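Local coordinates for SnoaL-like domain-containing protein (Burkholderia xenovorans LB400, PDB 3FGY), which is of unknown function but has an NTF2-like, SnoaL-type fold, whose relatives commonly bind or convert small molecules in a pocket enclosed by the curved sheet and helices, at residues 82-87 with 101-106; 36-41 with 119-124; 6-11 with 75-80. All coordinates share one frame; numbering follows the deposited sequence. Where two conformers were deposited one is given.

Contact 1: 82-87 with 101-106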
ATOM      1  N   VAL A  82      -6.266   5.099  -9.640  1.00 14.90           N
ATOM      2  CA  VAL A  82      -5.943   6.184  -8.734  1.00 14.64           C
ATOM      3  C   VAL A  82      -5.498   5.520  -7.436  1.00 14.14           C
ATOM      4  O   VAL A  82      -6.252   4.777  -6.824  1.00 15.46           O
ATOM      5  CB  VAL A  82      -7.171   7.104  -8.468  1.00 13.77           C
ATOM      6  CG1 VAL A  82      -6.787   8.242  -7.581  1.00 15.72           C
ATOM      7  CG2 VAL A  82      -7.715   7.653  -9.779  1.00 14.18           C
ATOM      8  N   LEU A  83      -4.236   5.714  -7.076  1.00 15.82           N
ATOM      9  CA  LEU A  83      -3.745   5.245  -5.804  1.00 16.12           C
ATOM     10  C   LEU A  83      -3.690   6.432  -4.866  1.00 14.22           C
ATOM     11  O   LEU A  83      -3.126   7.487  -5.197  1.00 16.37           O
ATOM     12  CB  LEU A  83      -2.394   4.569  -5.975  1.00 15.96           C
ATOM     13  CG  LEU A  83      -2.510   3.070  -6.251  1.00 17.95           C
ATOM     14  CD1 LEU A  83      -3.319   2.722  -7.512  1.00 15.87           C
ATOM     15  CD2 LEU A  83      -1.095   2.435  -6.250  1.00 19.05           C
ATOM     16  N   VAL A  84      -4.319   6.278  -3.707  1.00 14.88           N
ATOM     17  CA  VAL A  84      -4.406   7.312  -2.700  1.00 14.62           C
ATOM     18  C   VAL A  84      -3.468   6.923  -1.557  1.00 15.08           C
ATOM     19  O   VAL A  84      -3.619   5.841  -0.974  1.00 14.44           O
ATOM     20  CB  VAL A  84      -5.855   7.499  -2.186  1.00 16.17           C
ATOM     21  CG1 VAL A  84      -5.914   8.713  -1.278  1.00 13.60           C
ATOM     22  CG2 VAL A  84      -6.844   7.670  -3.372  1.00 14.78           C
ATOM     23  N   VAL A  85      -2.512   7.796  -1.247  1.00 15.17           N
ATOM     24  CA  VAL A  85      -1.461   7.534  -0.280  1.00 13.24           C
ATOM     25  C   VAL A  85      -1.656   8.453   0.917  1.00 13.32           C
ATOM     26  O   VAL A  85      -1.716   9.661   0.761  1.00 14.87           O
ATOM     27  CB  VAL A  85      -0.059   7.785  -0.887  1.00 14.91           C
ATOM     28  CG1 VAL A  85       1.034   7.381   0.102  1.00 17.92           C
ATOM     29  CG2 VAL A  85       0.064   6.980  -2.220  1.00 14.90           C
ATOM     30  N   GLY A  86      -1.798   7.874   2.105  1.00 14.61           N
ATOM     31  CA  GLY A  86      -2.088   8.708   3.259  1.00 18.24           C
ATOM     32  C   GLY A  86      -1.656   8.131   4.580  1.00 18.17           C
ATOM     33  O   GLY A  86      -0.981   7.106   4.641  1.00 15.09           O
ATOM     34  N   PHE A  87      -2.063   8.823   5.631  1.00 17.84           N
ATOM     35  CA  PHE A  87      -1.656   8.486   6.993  1.00 18.10           C
ATOM     36  C   PHE A  87      -2.822   8.824   7.904  1.00 18.96           C
ATOM     37  O   PHE A  87      -3.484   9.851   7.729  1.00 19.23           O
ATOM     38  CB  PHE A  87      -0.376   9.232   7.370  1.00 18.69           C
ATOM     39  CG  PHE A  87       0.023   9.078   8.812  1.00 21.99           C
ATOM     40  CD1 PHE A  87       0.764   7.992   9.240  1.00 21.96           C
ATOM     41  CD2 PHE A  87      -0.351  10.028   9.733  1.00 22.87           C
ATOM     42  CE1 PHE A  87       1.124   7.861  10.597  1.00 19.25           C
ATOM     43  CE2 PHE A  87      -0.015   9.905  11.054  1.00 23.03           C
ATOM     44  CZ  PHE A  87       0.726   8.823  11.490  1.00 19.54           C
ATOM     45  N   ASP A 101      -1.387   4.576  11.138  1.00 17.36           N
ATOM     46  CA  ASP A 101      -1.468   3.680   9.968  1.00 20.26           C
ATOM     47  C   ASP A 101      -1.018   4.492   8.772  1.00 20.12           C
ATOM     48  O   ASP A 101      -1.626   5.515   8.484  1.00 20.96           O
ATOM     49  CB  ASP A 101      -2.918   3.181   9.746  1.00 15.38           C
ATOM     50  CG  ASP A 101      -3.026   2.025   8.718  1.00 21.24           C
ATOM     51  OD1 ASP A 101      -2.039   1.311   8.519  1.00 19.66           O
ATOM     52  OD2 ASP A 101      -4.112   1.849   8.102  1.00 25.36           O
ATOM     53  N   ASP A 102       0.078   4.069   8.148  1.00 19.36           N
ATOM     54  CA  ASP A 102       0.437   4.507   6.783  1.00 17.12           C
ATOM     55  C   ASP A 102      -0.269   3.575   5.817  1.00 16.23           C
ATOM     56  O   ASP A 102      -0.138   2.345   5.899  1.00 18.69           O
ATOM     57  CB  ASP A 102       1.936   4.493   6.537  1.00 18.62           C
ATOM     58  CG  ASP A 102       2.600   5.743   7.075  1.00 18.22           C
ATOM     59  OD1 ASP A 102       2.624   6.759   6.374  1.00 19.18           O
ATOM     60  OD2 ASP A 102       3.073   5.696   8.219  1.00 22.29           O
ATOM     61  N   TRP A 103      -1.065   4.147   4.921  1.00 14.83           N
ATOM     62  CA  TRP A 103      -1.916   3.366   4.059  1.00 15.94           C
ATOM     63  C   TRP A 103      -1.893   3.780   2.582  1.00 15.01           C
ATOM     64  O   TRP A 103      -1.607   4.934   2.236  1.00 15.49           O
ATOM     65  CB  TRP A 103      -3.361   3.402   4.572  1.00 17.56           C
ATOM     66  CG  TRP A 103      -3.893   4.779   4.855  1.00 17.58           C
ATOM     67  CD1 TRP A 103      -3.938   5.423   6.067  1.00 18.33           C
ATOM     68  CD2 TRP A 103      -4.486   5.695   3.900  1.00 17.67           C
ATOM     69  NE1 TRP A 103      -4.508   6.675   5.923  1.00 19.81           N
ATOM     70  CE2 TRP A 103      -4.862   6.857   4.612  1.00 22.17           C
ATOM     71  CE3 TRP A 103      -4.734   5.639   2.528  1.00 16.47           C
ATOM     72  CZ2 TRP A 103      -5.478   7.961   3.991  1.00 23.71           C
ATOM     73  CZ3 TRP A 103      -5.372   6.746   1.906  1.00 19.51           C
ATOM     74  CH2 TRP A 103      -5.719   7.886   2.642  1.00 18.18           C
ATOM     75  N   VAL A 104      -2.249   2.824   1.727  1.00 15.15           N
ATOM     76  CA  VAL A 104      -2.573   3.100   0.336  1.00 15.17           C
ATOM     77  C   VAL A 104      -3.935   2.490   0.007  1.00 14.78           C
ATOM     78  O   VAL A 104      -4.223   1.342   0.339  1.00 14.97           O
ATOM     79  CB  VAL A 104      -1.497   2.525  -0.615  1.00 16.35           C
ATOM     80  CG1 VAL A 104      -1.942   2.631  -2.110  1.00 17.58           C
ATOM     81  CG2 VAL A 104      -0.140   3.219  -0.371  1.00 15.28           C
ATOM     82  N   PHE A 105      -4.775   3.277  -0.679  1.00 15.17           N
ATOM     83  CA  PHE A 105      -6.011   2.760  -1.265  1.00 17.69           C
ATOM     84  C   PHE A 105      -5.784   2.728  -2.770  1.00 18.07           C
ATOM     85  O   PHE A 105      -5.520   3.757  -3.380  1.00 19.78           O
ATOM     86  CB  PHE A 105      -7.220   3.652  -0.955  1.00 19.28           C
ATOM     87  CG  PHE A 105      -7.774   3.484   0.426  1.00 26.83           C
ATOM     88  CD1 PHE A 105      -6.947   3.169   1.512  1.00 29.81           C
ATOM     89  CD2 PHE A 105      -9.126   3.629   0.652  1.00 33.25           C
ATOM     90  CE1 PHE A 105      -7.460   3.039   2.799  1.00 37.37           C
ATOM     91  CE2 PHE A 105      -9.643   3.500   1.940  1.00 35.00           C
ATOM     92  CZ  PHE A 105      -8.812   3.218   3.006  1.00 38.01           C
ATOM     93  N   ALA A 106      -5.826   1.549  -3.352  1.00 15.85           N
ATOM     94  CA  ALA A 106      -5.615   1.367  -4.793  1.00 16.76           C
ATOM     95  C   ALA A 106      -6.994   1.227  -5.400  1.00 18.28           C
ATOM     96  O   ALA A 106      -7.737   0.275  -5.102  1.00 15.24           O
ATOM     97  CB  ALA A 106      -4.770   0.131  -5.085  1.00 15.52           C
TER
HETATM   98  O   HOH W   1       1.709   6.814   3.777  1.00 15.34           O

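Contact 2: 36-41 with 119-124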
ATOM      1  N   TRP A  36     -14.691  -3.701  -2.342  1.00 14.48           N
ATOM      2  CA  TRP A  36     -13.743  -3.027  -1.456  1.00 14.36           C
ATOM      3  C   TRP A  36     -13.108  -4.073  -0.561  1.00 14.92           C
ATOM      4  O   TRP A  36     -13.760  -4.675   0.316  1.00 15.43           O
ATOM      5  CB  TRP A  36     -14.479  -1.953  -0.652  1.00 15.30           C
ATOM      6  CG  TRP A  36     -13.697  -1.036   0.243  1.00 15.12           C
ATOM      7  CD1 TRP A  36     -12.456  -1.245   0.813  1.00 17.09           C
ATOM      8  CD2 TRP A  36     -14.141   0.233   0.720  1.00 14.63           C
ATOM      9  NE1 TRP A  36     -12.106  -0.155   1.601  1.00 16.62           N
ATOM     10  CE2 TRP A  36     -13.121   0.751   1.571  1.00 15.70           C
ATOM     11  CE3 TRP A  36     -15.298   0.987   0.516  1.00 16.89           C
ATOM     12  CZ2 TRP A  36     -13.240   1.972   2.195  1.00 15.19           C
ATOM     13  CZ3 TRP A  36     -15.400   2.193   1.114  1.00 16.80           C
ATOM     14  CH2 TRP A  36     -14.396   2.675   1.960  1.00 16.33           C
ATOM     15  N   ILE A  37     -11.812  -4.265  -0.781  1.00 14.63           N
ATOM     16  CA  ILE A  37     -11.041  -5.309  -0.119  1.00 15.83           C
ATOM     17  C   ILE A  37     -10.203  -4.719   1.005  1.00 14.24           C
ATOM     18  O   ILE A  37      -9.419  -3.781   0.784  1.00 15.62           O
ATOM     19  CB  ILE A  37     -10.122  -6.045  -1.133  1.00 18.11           C
ATOM     20  CG1 ILE A  37     -10.928  -6.655  -2.306  1.00 21.28           C
ATOM     21  CG2 ILE A  37      -9.263  -7.082  -0.426  1.00 16.46           C
ATOM     22  CD1 ILE A  37     -10.057  -7.267  -3.398  1.00 21.48           C
ATOM     23  N   ILE A  38     -10.347  -5.274   2.202  1.00 13.27           N
ATOM     24  CA  ILE A  38      -9.652  -4.826   3.386  1.00 14.95           C
ATOM     25  C   ILE A  38      -8.915  -6.034   3.963  1.00 14.43           C
ATOM     26  O   ILE A  38      -9.533  -7.028   4.318  1.00 16.44           O
ATOM     27  CB  ILE A  38     -10.641  -4.222   4.405  1.00 14.10           C
ATOM     28  CG1 ILE A  38     -11.403  -3.044   3.764  1.00 16.57           C
ATOM     29  CG2 ILE A  38      -9.871  -3.793   5.673  1.00 14.93           C
ATOM     30  CD1 ILE A  38     -12.303  -2.312   4.770  1.00 17.30           C
ATOM     31  N   PRO A  39      -7.569  -5.956   4.027  1.00 14.51           N
ATOM     32  CA  PRO A  39      -6.816  -7.104   4.512  1.00 17.15           C
ATOM     33  C   PRO A  39      -6.751  -7.182   6.038  1.00 16.12           C
ATOM     34  O   PRO A  39      -7.210  -6.260   6.747  1.00 15.25           O
ATOM     35  CB  PRO A  39      -5.415  -6.852   3.952  1.00 16.43           C
ATOM     36  CG  PRO A  39      -5.249  -5.395   4.016  1.00 17.19           C
ATOM     37  CD  PRO A  39      -6.660  -4.833   3.703  1.00 16.66           C
ATOM     38  N   GLY A  40      -6.154  -8.273   6.521  1.00 15.58           N
ATOM     39  CA  GLY A  40      -5.852  -8.466   7.926  1.00 15.45           C
ATOM     40  C   GLY A  40      -6.902  -9.257   8.708  1.00 16.16           C
ATOM     41  O   GLY A  40      -7.740  -9.952   8.126  1.00 16.84           O
ATOM     42  N   GLU A  41      -6.834  -9.124  10.037  1.00 15.94           N
ATOM     43  CA  GLU A  41      -7.753  -9.800  10.978  1.00 18.90           C
ATOM     44  C   GLU A  41      -8.182  -8.786  12.008  1.00 18.48           C
ATOM     45  O   GLU A  41      -7.469  -8.502  12.993  1.00 18.69           O
ATOM     46  CB  GLU A  41      -7.060 -10.983  11.635  1.00 17.44           C
ATOM     47  CG  GLU A  41      -6.544 -11.997  10.632  1.00 21.16           C
ATOM     48  CD  GLU A  41      -5.876 -13.171  11.281  1.00 29.42           C
ATOM     49  OE1 GLU A  41      -5.849 -13.265  12.536  1.00 30.49           O
ATOM     50  OE2 GLU A  41      -5.374 -14.007  10.504  1.00 40.33           O
ATOM     51  N   GLU A 119      -7.281  -1.899   0.002  1.00 14.71           N
ATOM     52  CA  GLU A 119      -6.448  -1.229   0.973  1.00 14.96           C
ATOM     53  C   GLU A 119      -5.160  -2.013   1.283  1.00 14.04           C
ATOM     54  O   GLU A 119      -5.163  -3.244   1.400  1.00 14.38           O
ATOM     55  CB  GLU A 119      -7.190  -1.025   2.297  1.00 16.58           C
ATOM     56  CG  GLU A 119      -8.535  -0.369   2.202  1.00 18.15           C
ATOM     57  CD  GLU A 119      -9.096   0.016   3.577  1.00 17.62           C
ATOM     58  OE1 GLU A 119      -8.349  -0.098   4.605  1.00 26.72           O
ATOM     59  OE2 GLU A 119     -10.270   0.425   3.629  1.00 16.54           O
ATOM     60  N   TYR A 120      -4.099  -1.240   1.495  1.00 14.66           N
ATOM     61  CA  TYR A 120      -2.818  -1.730   1.957  1.00 15.19           C
ATOM     62  C   TYR A 120      -2.543  -0.935   3.247  1.00 14.11           C
ATOM     63  O   TYR A 120      -2.360   0.267   3.206  1.00 13.95           O
ATOM     64  CB  TYR A 120      -1.739  -1.517   0.916  1.00 14.17           C
ATOM     65  CG  TYR A 120      -2.014  -2.219  -0.403  1.00 13.44           C
ATOM     66  CD1 TYR A 120      -2.904  -1.665  -1.326  1.00 16.82           C
ATOM     67  CD2 TYR A 120      -1.374  -3.407  -0.760  1.00 14.57           C
ATOM     68  CE1 TYR A 120      -3.145  -2.279  -2.555  1.00 15.37           C
ATOM     69  CE2 TYR A 120      -1.619  -4.017  -1.983  1.00 15.43           C
ATOM     70  CZ  TYR A 120      -2.503  -3.475  -2.876  1.00 13.88           C
ATOM     71  OH  TYR A 120      -2.751  -4.054  -4.122  1.00 15.71           O
ATOM     72  N   ILE A 121      -2.539  -1.647   4.375  1.00 14.92           N
ATOM     73  CA  ILE A 121      -2.540  -1.051   5.696  1.00 14.82           C
ATOM     74  C   ILE A 121      -1.617  -1.834   6.638  1.00 15.06           C
ATOM     75  O   ILE A 121      -1.105  -2.900   6.292  1.00 14.36           O
ATOM     76  CB  ILE A 121      -3.989  -1.003   6.268  1.00 16.44           C
ATOM     77  CG1 ILE A 121      -4.527  -2.421   6.469  1.00 19.26           C
ATOM     78  CG2 ILE A 121      -4.900  -0.113   5.363  1.00 16.84           C
ATOM     79  CD1 ILE A 121      -5.933  -2.436   6.981  1.00 20.13           C
ATOM     80  N   ASP A 122      -1.387  -1.287   7.829  1.00 14.36           N
ATOM     81  CA  ASP A 122      -0.610  -1.977   8.861  1.00 14.26           C
ATOM     82  C   ASP A 122      -1.507  -2.980   9.575  1.00 12.55           C
ATOM     83  O   ASP A 122      -2.073  -2.708  10.631  1.00 14.80           O
ATOM     84  CB  ASP A 122      -0.013  -0.966   9.850  1.00 14.52           C
ATOM     85  CG  ASP A 122       1.116  -1.540  10.684  1.00 17.08           C
ATOM     86  OD1 ASP A 122       1.190  -2.783  10.857  1.00 16.02           O
ATOM     87  OD2 ASP A 122       1.933  -0.715  11.187  1.00 17.61           O
ATOM     88  N   THR A 123      -1.646  -4.155   8.952  1.00 13.01           N
ATOM     89  CA  THR A 123      -2.566  -5.171   9.479  1.00 12.80           C
ATOM     90  C   THR A 123      -2.175  -5.677  10.888  1.00 13.15           C
ATOM     91  O   THR A 123      -3.031  -6.011  11.706  1.00 14.83           O
ATOM     92  CB  THR A 123      -2.714  -6.342   8.474  1.00 13.58           C
ATOM     93  OG1 THR A 123      -1.430  -6.831   8.107  1.00 15.05           O
ATOM     94  CG2 THR A 123      -3.470  -5.968   7.211  1.00 14.65           C
ATOM     95  N   LEU A 124      -0.884  -5.793  11.164  1.00 14.27           N
ATOM     96  CA  LEU A 124      -0.434  -6.166  12.518  1.00 15.51           C
ATOM     97  C   LEU A 124      -0.907  -5.148  13.551  1.00 14.30           C
ATOM     98  O   LEU A 124      -1.438  -5.495  14.580  1.00 13.65           O
ATOM     99  CB  LEU A 124       1.090  -6.281  12.542  1.00 14.65           C
ATOM    100  CG  LEU A 124       1.692  -6.651  13.899  1.00 13.82           C
ATOM    101  CD1 LEU A 124       1.083  -7.953  14.477  1.00 15.22           C
ATOM    102  CD2 LEU A 124       3.192  -6.738  13.835  1.00 14.73           C
TER
HETATM  103  O   HOH W   2      -5.477  -6.722  10.802  1.00 14.59           O

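Contact 3: 6-11 with 75-80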
ATOM      1  N   GLU A   6     -10.356  13.585 -14.372  1.00 20.75           N
ATOM      2  CA  GLU A   6     -11.741  13.244 -14.102  1.00 22.80           C
ATOM      3  C   GLU A   6     -11.796  12.123 -13.080  1.00 20.96           C
ATOM      4  O   GLU A   6     -12.584  12.189 -12.132  1.00 20.93           O
ATOM      5  CB  GLU A   6     -12.483  12.834 -15.388  1.00 21.94           C
ATOM      6  CG  GLU A   6     -12.425  13.863 -16.553  1.00 31.02           C
ATOM      7  CD  GLU A   6     -11.235  13.640 -17.517  1.00 39.97           C
ATOM      8  OE1 GLU A   6     -10.047  13.757 -17.090  1.00 32.02           O
ATOM      9  OE2 GLU A   6     -11.498  13.364 -18.711  1.00 43.21           O
ATOM     10  N   ASN A   7     -10.953  11.108 -13.255  1.00 18.89           N
ATOM     11  CA  ASN A   7     -10.924   9.997 -12.288  1.00 17.40           C
ATOM     12  C   ASN A   7     -10.523  10.446 -10.893  1.00 17.60           C
ATOM     13  O   ASN A   7     -11.093   9.993  -9.899  1.00 17.46           O
ATOM     14  CB  ASN A   7      -9.981   8.882 -12.743  1.00 16.98           C
ATOM     15  CG  ASN A   7     -10.516   8.139 -13.923  1.00 17.22           C
ATOM     16  OD1 ASN A   7     -11.661   8.350 -14.309  1.00 20.70           O
ATOM     17  ND2 ASN A   7      -9.705   7.257 -14.508  1.00 19.19           N
ATOM     18  N   VAL A   8      -9.548  11.349 -10.817  1.00 18.78           N
ATOM     19  CA  VAL A   8      -9.107  11.859  -9.518  1.00 19.23           C
ATOM     20  C   VAL A   8     -10.253  12.646  -8.848  1.00 19.15           C
ATOM     21  O   VAL A   8     -10.467  12.519  -7.637  1.00 20.22           O
ATOM     22  CB  VAL A   8      -7.836  12.723  -9.627  1.00 18.02           C
ATOM     23  CG1 VAL A   8      -7.597  13.491  -8.329  1.00 21.57           C
ATOM     24  CG2 VAL A   8      -6.634  11.864  -9.990  1.00 19.17           C
ATOM     25  N   GLN A   9     -10.990  13.435  -9.623  1.00 16.74           N
ATOM     26  CA  GLN A   9     -12.108  14.170  -9.051  1.00 19.49           C
ATOM     27  C   GLN A   9     -13.205  13.226  -8.538  1.00 18.62           C
ATOM     28  O   GLN A   9     -13.772  13.470  -7.482  1.00 20.12           O
ATOM     29  CB  GLN A   9     -12.697  15.155 -10.049  1.00 17.35           C
ATOM     30  CG  GLN A   9     -13.736  16.078  -9.437  1.00 21.91           C
ATOM     31  CD  GLN A   9     -13.165  16.879  -8.281  1.00 27.58           C
ATOM     32  OE1 GLN A   9     -12.268  17.707  -8.472  1.00 32.44           O
ATOM     33  NE2 GLN A   9     -13.658  16.621  -7.070  1.00 30.14           N
ATOM     34  N   ILE A  10     -13.477  12.150  -9.273  1.00 18.99           N
ATOM     35  CA  ILE A  10     -14.433  11.111  -8.821  1.00 21.53           C
ATOM     36  C   ILE A  10     -14.006  10.475  -7.510  1.00 23.12           C
ATOM     37  O   ILE A  10     -14.817  10.275  -6.607  1.00 23.57           O
ATOM     38  CB  ILE A  10     -14.593   9.994  -9.869  1.00 21.34           C
ATOM     39  CG1 ILE A  10     -15.337  10.527 -11.093  1.00 23.60           C
ATOM     40  CG2 ILE A  10     -15.342   8.805  -9.292  1.00 17.35           C
ATOM     41  CD1 ILE A  10     -15.153   9.680 -12.328  1.00 25.09           C
ATOM     42  N   VAL A  11     -12.720  10.152  -7.400  1.00 21.26           N
ATOM     43  CA  VAL A  11     -12.212   9.578  -6.173  1.00 21.44           C
ATOM     44  C   VAL A  11     -12.322  10.602  -5.038  1.00 25.66           C
ATOM     45  O   VAL A  11     -12.764  10.268  -3.942  1.00 27.80           O
ATOM     46  CB  VAL A  11     -10.784   9.039  -6.349  1.00 21.08           C
ATOM     47  CG1 VAL A  11     -10.197   8.647  -5.011  1.00 20.73           C
ATOM     48  CG2 VAL A  11     -10.795   7.850  -7.315  1.00 16.14           C
ATOM     49  N   PHE A  75      -2.594  11.817  -4.334  1.00 14.14           N
ATOM     50  CA  PHE A  75      -3.227  11.052  -5.408  1.00 13.67           C
ATOM     51  C   PHE A  75      -2.192  10.806  -6.499  1.00 15.71           C
ATOM     52  O   PHE A  75      -1.579  11.766  -7.002  1.00 21.43           O
ATOM     53  CB  PHE A  75      -4.446  11.796  -5.969  1.00 15.03           C
ATOM     54  CG  PHE A  75      -5.525  11.978  -4.977  1.00 15.68           C
ATOM     55  CD1 PHE A  75      -5.464  13.019  -4.056  1.00 22.65           C
ATOM     56  CD2 PHE A  75      -6.574  11.083  -4.893  1.00 16.68           C
ATOM     57  CE1 PHE A  75      -6.433  13.178  -3.105  1.00 23.36           C
ATOM     58  CE2 PHE A  75      -7.544  11.247  -3.936  1.00 20.88           C
ATOM     59  CZ  PHE A  75      -7.477  12.284  -3.044  1.00 20.77           C
ATOM     60  N   VAL A  76      -2.012   9.541  -6.856  1.00 16.55           N
ATOM     61  CA  VAL A  76      -1.156   9.150  -7.957  1.00 15.78           C
ATOM     62  C   VAL A  76      -2.027   8.375  -8.939  1.00 16.55           C
ATOM     63  O   VAL A  76      -2.524   7.301  -8.590  1.00 16.57           O
ATOM     64  CB  VAL A  76       0.015   8.286  -7.495  1.00 17.91           C
ATOM     65  CG1 VAL A  76       0.929   7.959  -8.698  1.00 19.24           C
ATOM     66  CG2 VAL A  76       0.791   9.000  -6.377  1.00 18.25           C
ATOM     67  N   ALA A  77      -2.191   8.929 -10.145  1.00 17.05           N
ATOM     68  CA  ALA A  77      -3.182   8.471 -11.110  1.00 14.46           C
ATOM     69  C   ALA A  77      -2.522   8.161 -12.464  1.00 15.30           C
ATOM     70  O   ALA A  77      -1.729   8.950 -12.981  1.00 17.72           O
ATOM     71  CB  ALA A  77      -4.306   9.547 -11.294  1.00 15.99           C
ATOM     72  N   GLN A  78      -2.884   7.021 -13.036  1.00 15.43           N
ATOM     73  CA  GLN A  78      -2.449   6.638 -14.367  1.00 15.82           C
ATOM     74  C   GLN A  78      -3.488   5.667 -14.919  1.00 15.56           C
ATOM     75  O   GLN A  78      -3.969   4.771 -14.199  1.00 16.51           O
ATOM     76  CB  GLN A  78      -1.045   6.013 -14.319  1.00 18.63           C
ATOM     77  CG  GLN A  78      -0.431   5.826 -15.691  1.00 18.09           C
ATOM     78  CD  GLN A  78       1.009   5.349 -15.641  1.00 20.01           C
ATOM     79  OE1 GLN A  78       1.421   4.662 -14.718  1.00 15.51           O
ATOM     80  NE2 GLN A  78       1.776   5.689 -16.686  1.00 20.72           N
ATOM     81  N   GLY A  79      -3.896   5.890 -16.160  1.00 16.64           N
ATOM     82  CA  GLY A  79      -4.872   5.029 -16.780  1.00 16.60           C
ATOM     83  C   GLY A  79      -6.176   5.084 -16.007  1.00 16.47           C
ATOM     84  O   GLY A  79      -6.665   6.165 -15.694  1.00 18.12           O
ATOM     85  N   GLU A  80      -6.705   3.913 -15.674  1.00 17.16           N
ATOM     86  CA  GLU A  80      -7.964   3.817 -14.935  0.50 19.31           C
ATOM     87  C   GLU A  80      -7.721   3.733 -13.426  1.00 18.22           C
ATOM     88  O   GLU A  80      -8.648   3.516 -12.654  1.00 18.95           O
ATOM     89  CB  GLU A  80      -8.796   2.619 -15.423  0.50 20.61           C
ATOM     90  CG  GLU A  80      -8.304   1.238 -14.999  0.50 21.46           C
ATOM     91  CD  GLU A  80      -9.103   0.098 -15.630  0.50 21.89           C
ATOM     92  OE1 GLU A  80     -10.054   0.371 -16.388  0.50 27.73           O
ATOM     93  OE2 GLU A  80      -8.761  -1.071 -15.371  0.50 28.75           O
TER
HETATM   94  O   HOH W   3      -6.854   7.510 -13.329  1.00 22.48           O

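Contact 1: 82-87 with 101-106
The indole of W103 lies flat over the backbone of G86, its hydrogen-bonded partner in an antiparallel hairpin. CG of W103 sits between its own backbone N and carbonyl carbon (chi1 50°), the crowded position. The ring beyond it rests on the neighbouring strand. G86 CA stands 3.6 Å from the centroid of the six-membered ring and only 13° off its normal, a CH-pi contact. G86 C lies over the same face, offset toward the rim. G86 has no side chain, and the ring rests directly on its backbone. V84 lies beside W103 and points the same way, with V84 CG1 3.8 Å from W103 CZ3. On the other face of the sheet, L83 CD1 meets A106 CB at 3.8 Å. V85 and V104 stand side by side there, CG2 to CG2. Near F87 the D102 carboxylate comes to the ring edge, D102 OD2 3.4 Å from F87 CD1, with the two planes 49° apart. One water donates to both G86 O and D102 OD1. Four backbone bonds pair V84 with F105 and G86 with W103. The face with L83, V85 and V104 packs against the second subunit, partly through its Y120. V84 on the other face touches V11 and F15 of helix 5-20. The chemistry implies a hairpin joined by main-chain bonds, with apolar groups on both faces and the W103 indole packed on the bare backbone of G86 by a CH-pi contact.

Contact 2: 36-41 with 119-124
E119 reaches across to W36 and is gripped there by the indole N-H. The bond from W36 NE1 to E119 OE2 is 2.8 Å long and bent to 152°. It meets OE2 on the anti side, while OE2 lies close to the ring plane. Ring and carboxylate are turned 49° apart. The E119 chain is extended beyond CG (chi2 -170°), which carries CD across toward W36 and I38. I38 runs alongside it, with I38 CD1 3.6 Å from E119 OE2. E119 N bonds I37 O, a link between parallel neighbours of the sheet. This is the tight, buried end, and L54, L57 and L58 of helix 50-64 cover the indole. Beyond it P39 packs closely on E119, I121 and T123. P39 CD lies 3.2 Å from E119 O, and P39 CG touches I121 CG1 at 3.9 Å. The T123 and P39 side chains cross at about a right angle, and T123 CG2 meets G40 CA at 3.5 Å. The looser end is bridged by a water, which accepts from E41 N and donates to T123 O. T123 OG1 turns to D122 of the second subunit, and E41 forms a salt bridge with R128 of that subunit. E119 OE1 hydrogen-bonds an unidentified ligand, probably from the crystallisation liquor. W36 thus holds one carboxylate oxygen while the other faces the bound molecule, consistent with a pocket of the NTF2-like fold.

Contact 3: 6-11 with 75-80
V8 of the N-terminal helix packs on A77 and F75, part of the helix-on-sheet layer of this NTF2-like fold. Helix 5-20 runs over the outer strand 65-78, and the two short axes come within 9.2 Å at 138°. V8 CB is directed toward the strand, and its two methyls divide the work. CG1 is anti to the backbone N (chi1 167°) and approaches the F75 ring obliquely, V8 CG1 lying 4.2 Å from F75 CG. V8 CG2, anti to the carbonyl carbon, presses on A77 CB at 3.5 Å. A77 offers just this methyl, and the CA atoms of V8 and A77 are 7.0 Å apart. One turn on, V11 CG1 meets F75 CE2 at 3.9 Å, at the ring edge and in its plane. The V11 and F75 side chains slide past each other in opposite directions. V11 also touches V82 and V84 of strand 81-92, while F75 also touches K12 and F15 of helix 5-20. At the other end the contact becomes polar and more open. G79 turns the chain at positive phi (62°), which favours glycine. A77 N bonds Q78 OE1 of the second subunit, and Q78 OE1 bonds A77 N of that subunit. N7 comes from the helix toward the G79 turn, and a water accepts from N7 ND2 at 3.1 Å and donates to G79 O at 2.7 Å.

Overall arrangement
Contacts 1 and 2 are buried; contact 3 is partly buried, at the margin of the same sheet. Contact 1 is the middle piece. Its strand 98-110 neighbours strand 113-120 of contact 2, and its strand 81-92 neighbours strand 65-78 of contact 3. D101 OD1 bonds D122 N to join contacts 1 and 2, while L83 N to V76 O joins contacts 1 and 3. Contacts 2 and 3 do not touch, with centres about 22 Å apart. The chemistry follows the place: main-chain bonds within the sheet in contact 1, a polar grip beside a ligand in contact 2, and methyl-and-ring packing with a water in contact 3. All three touch the second subunit.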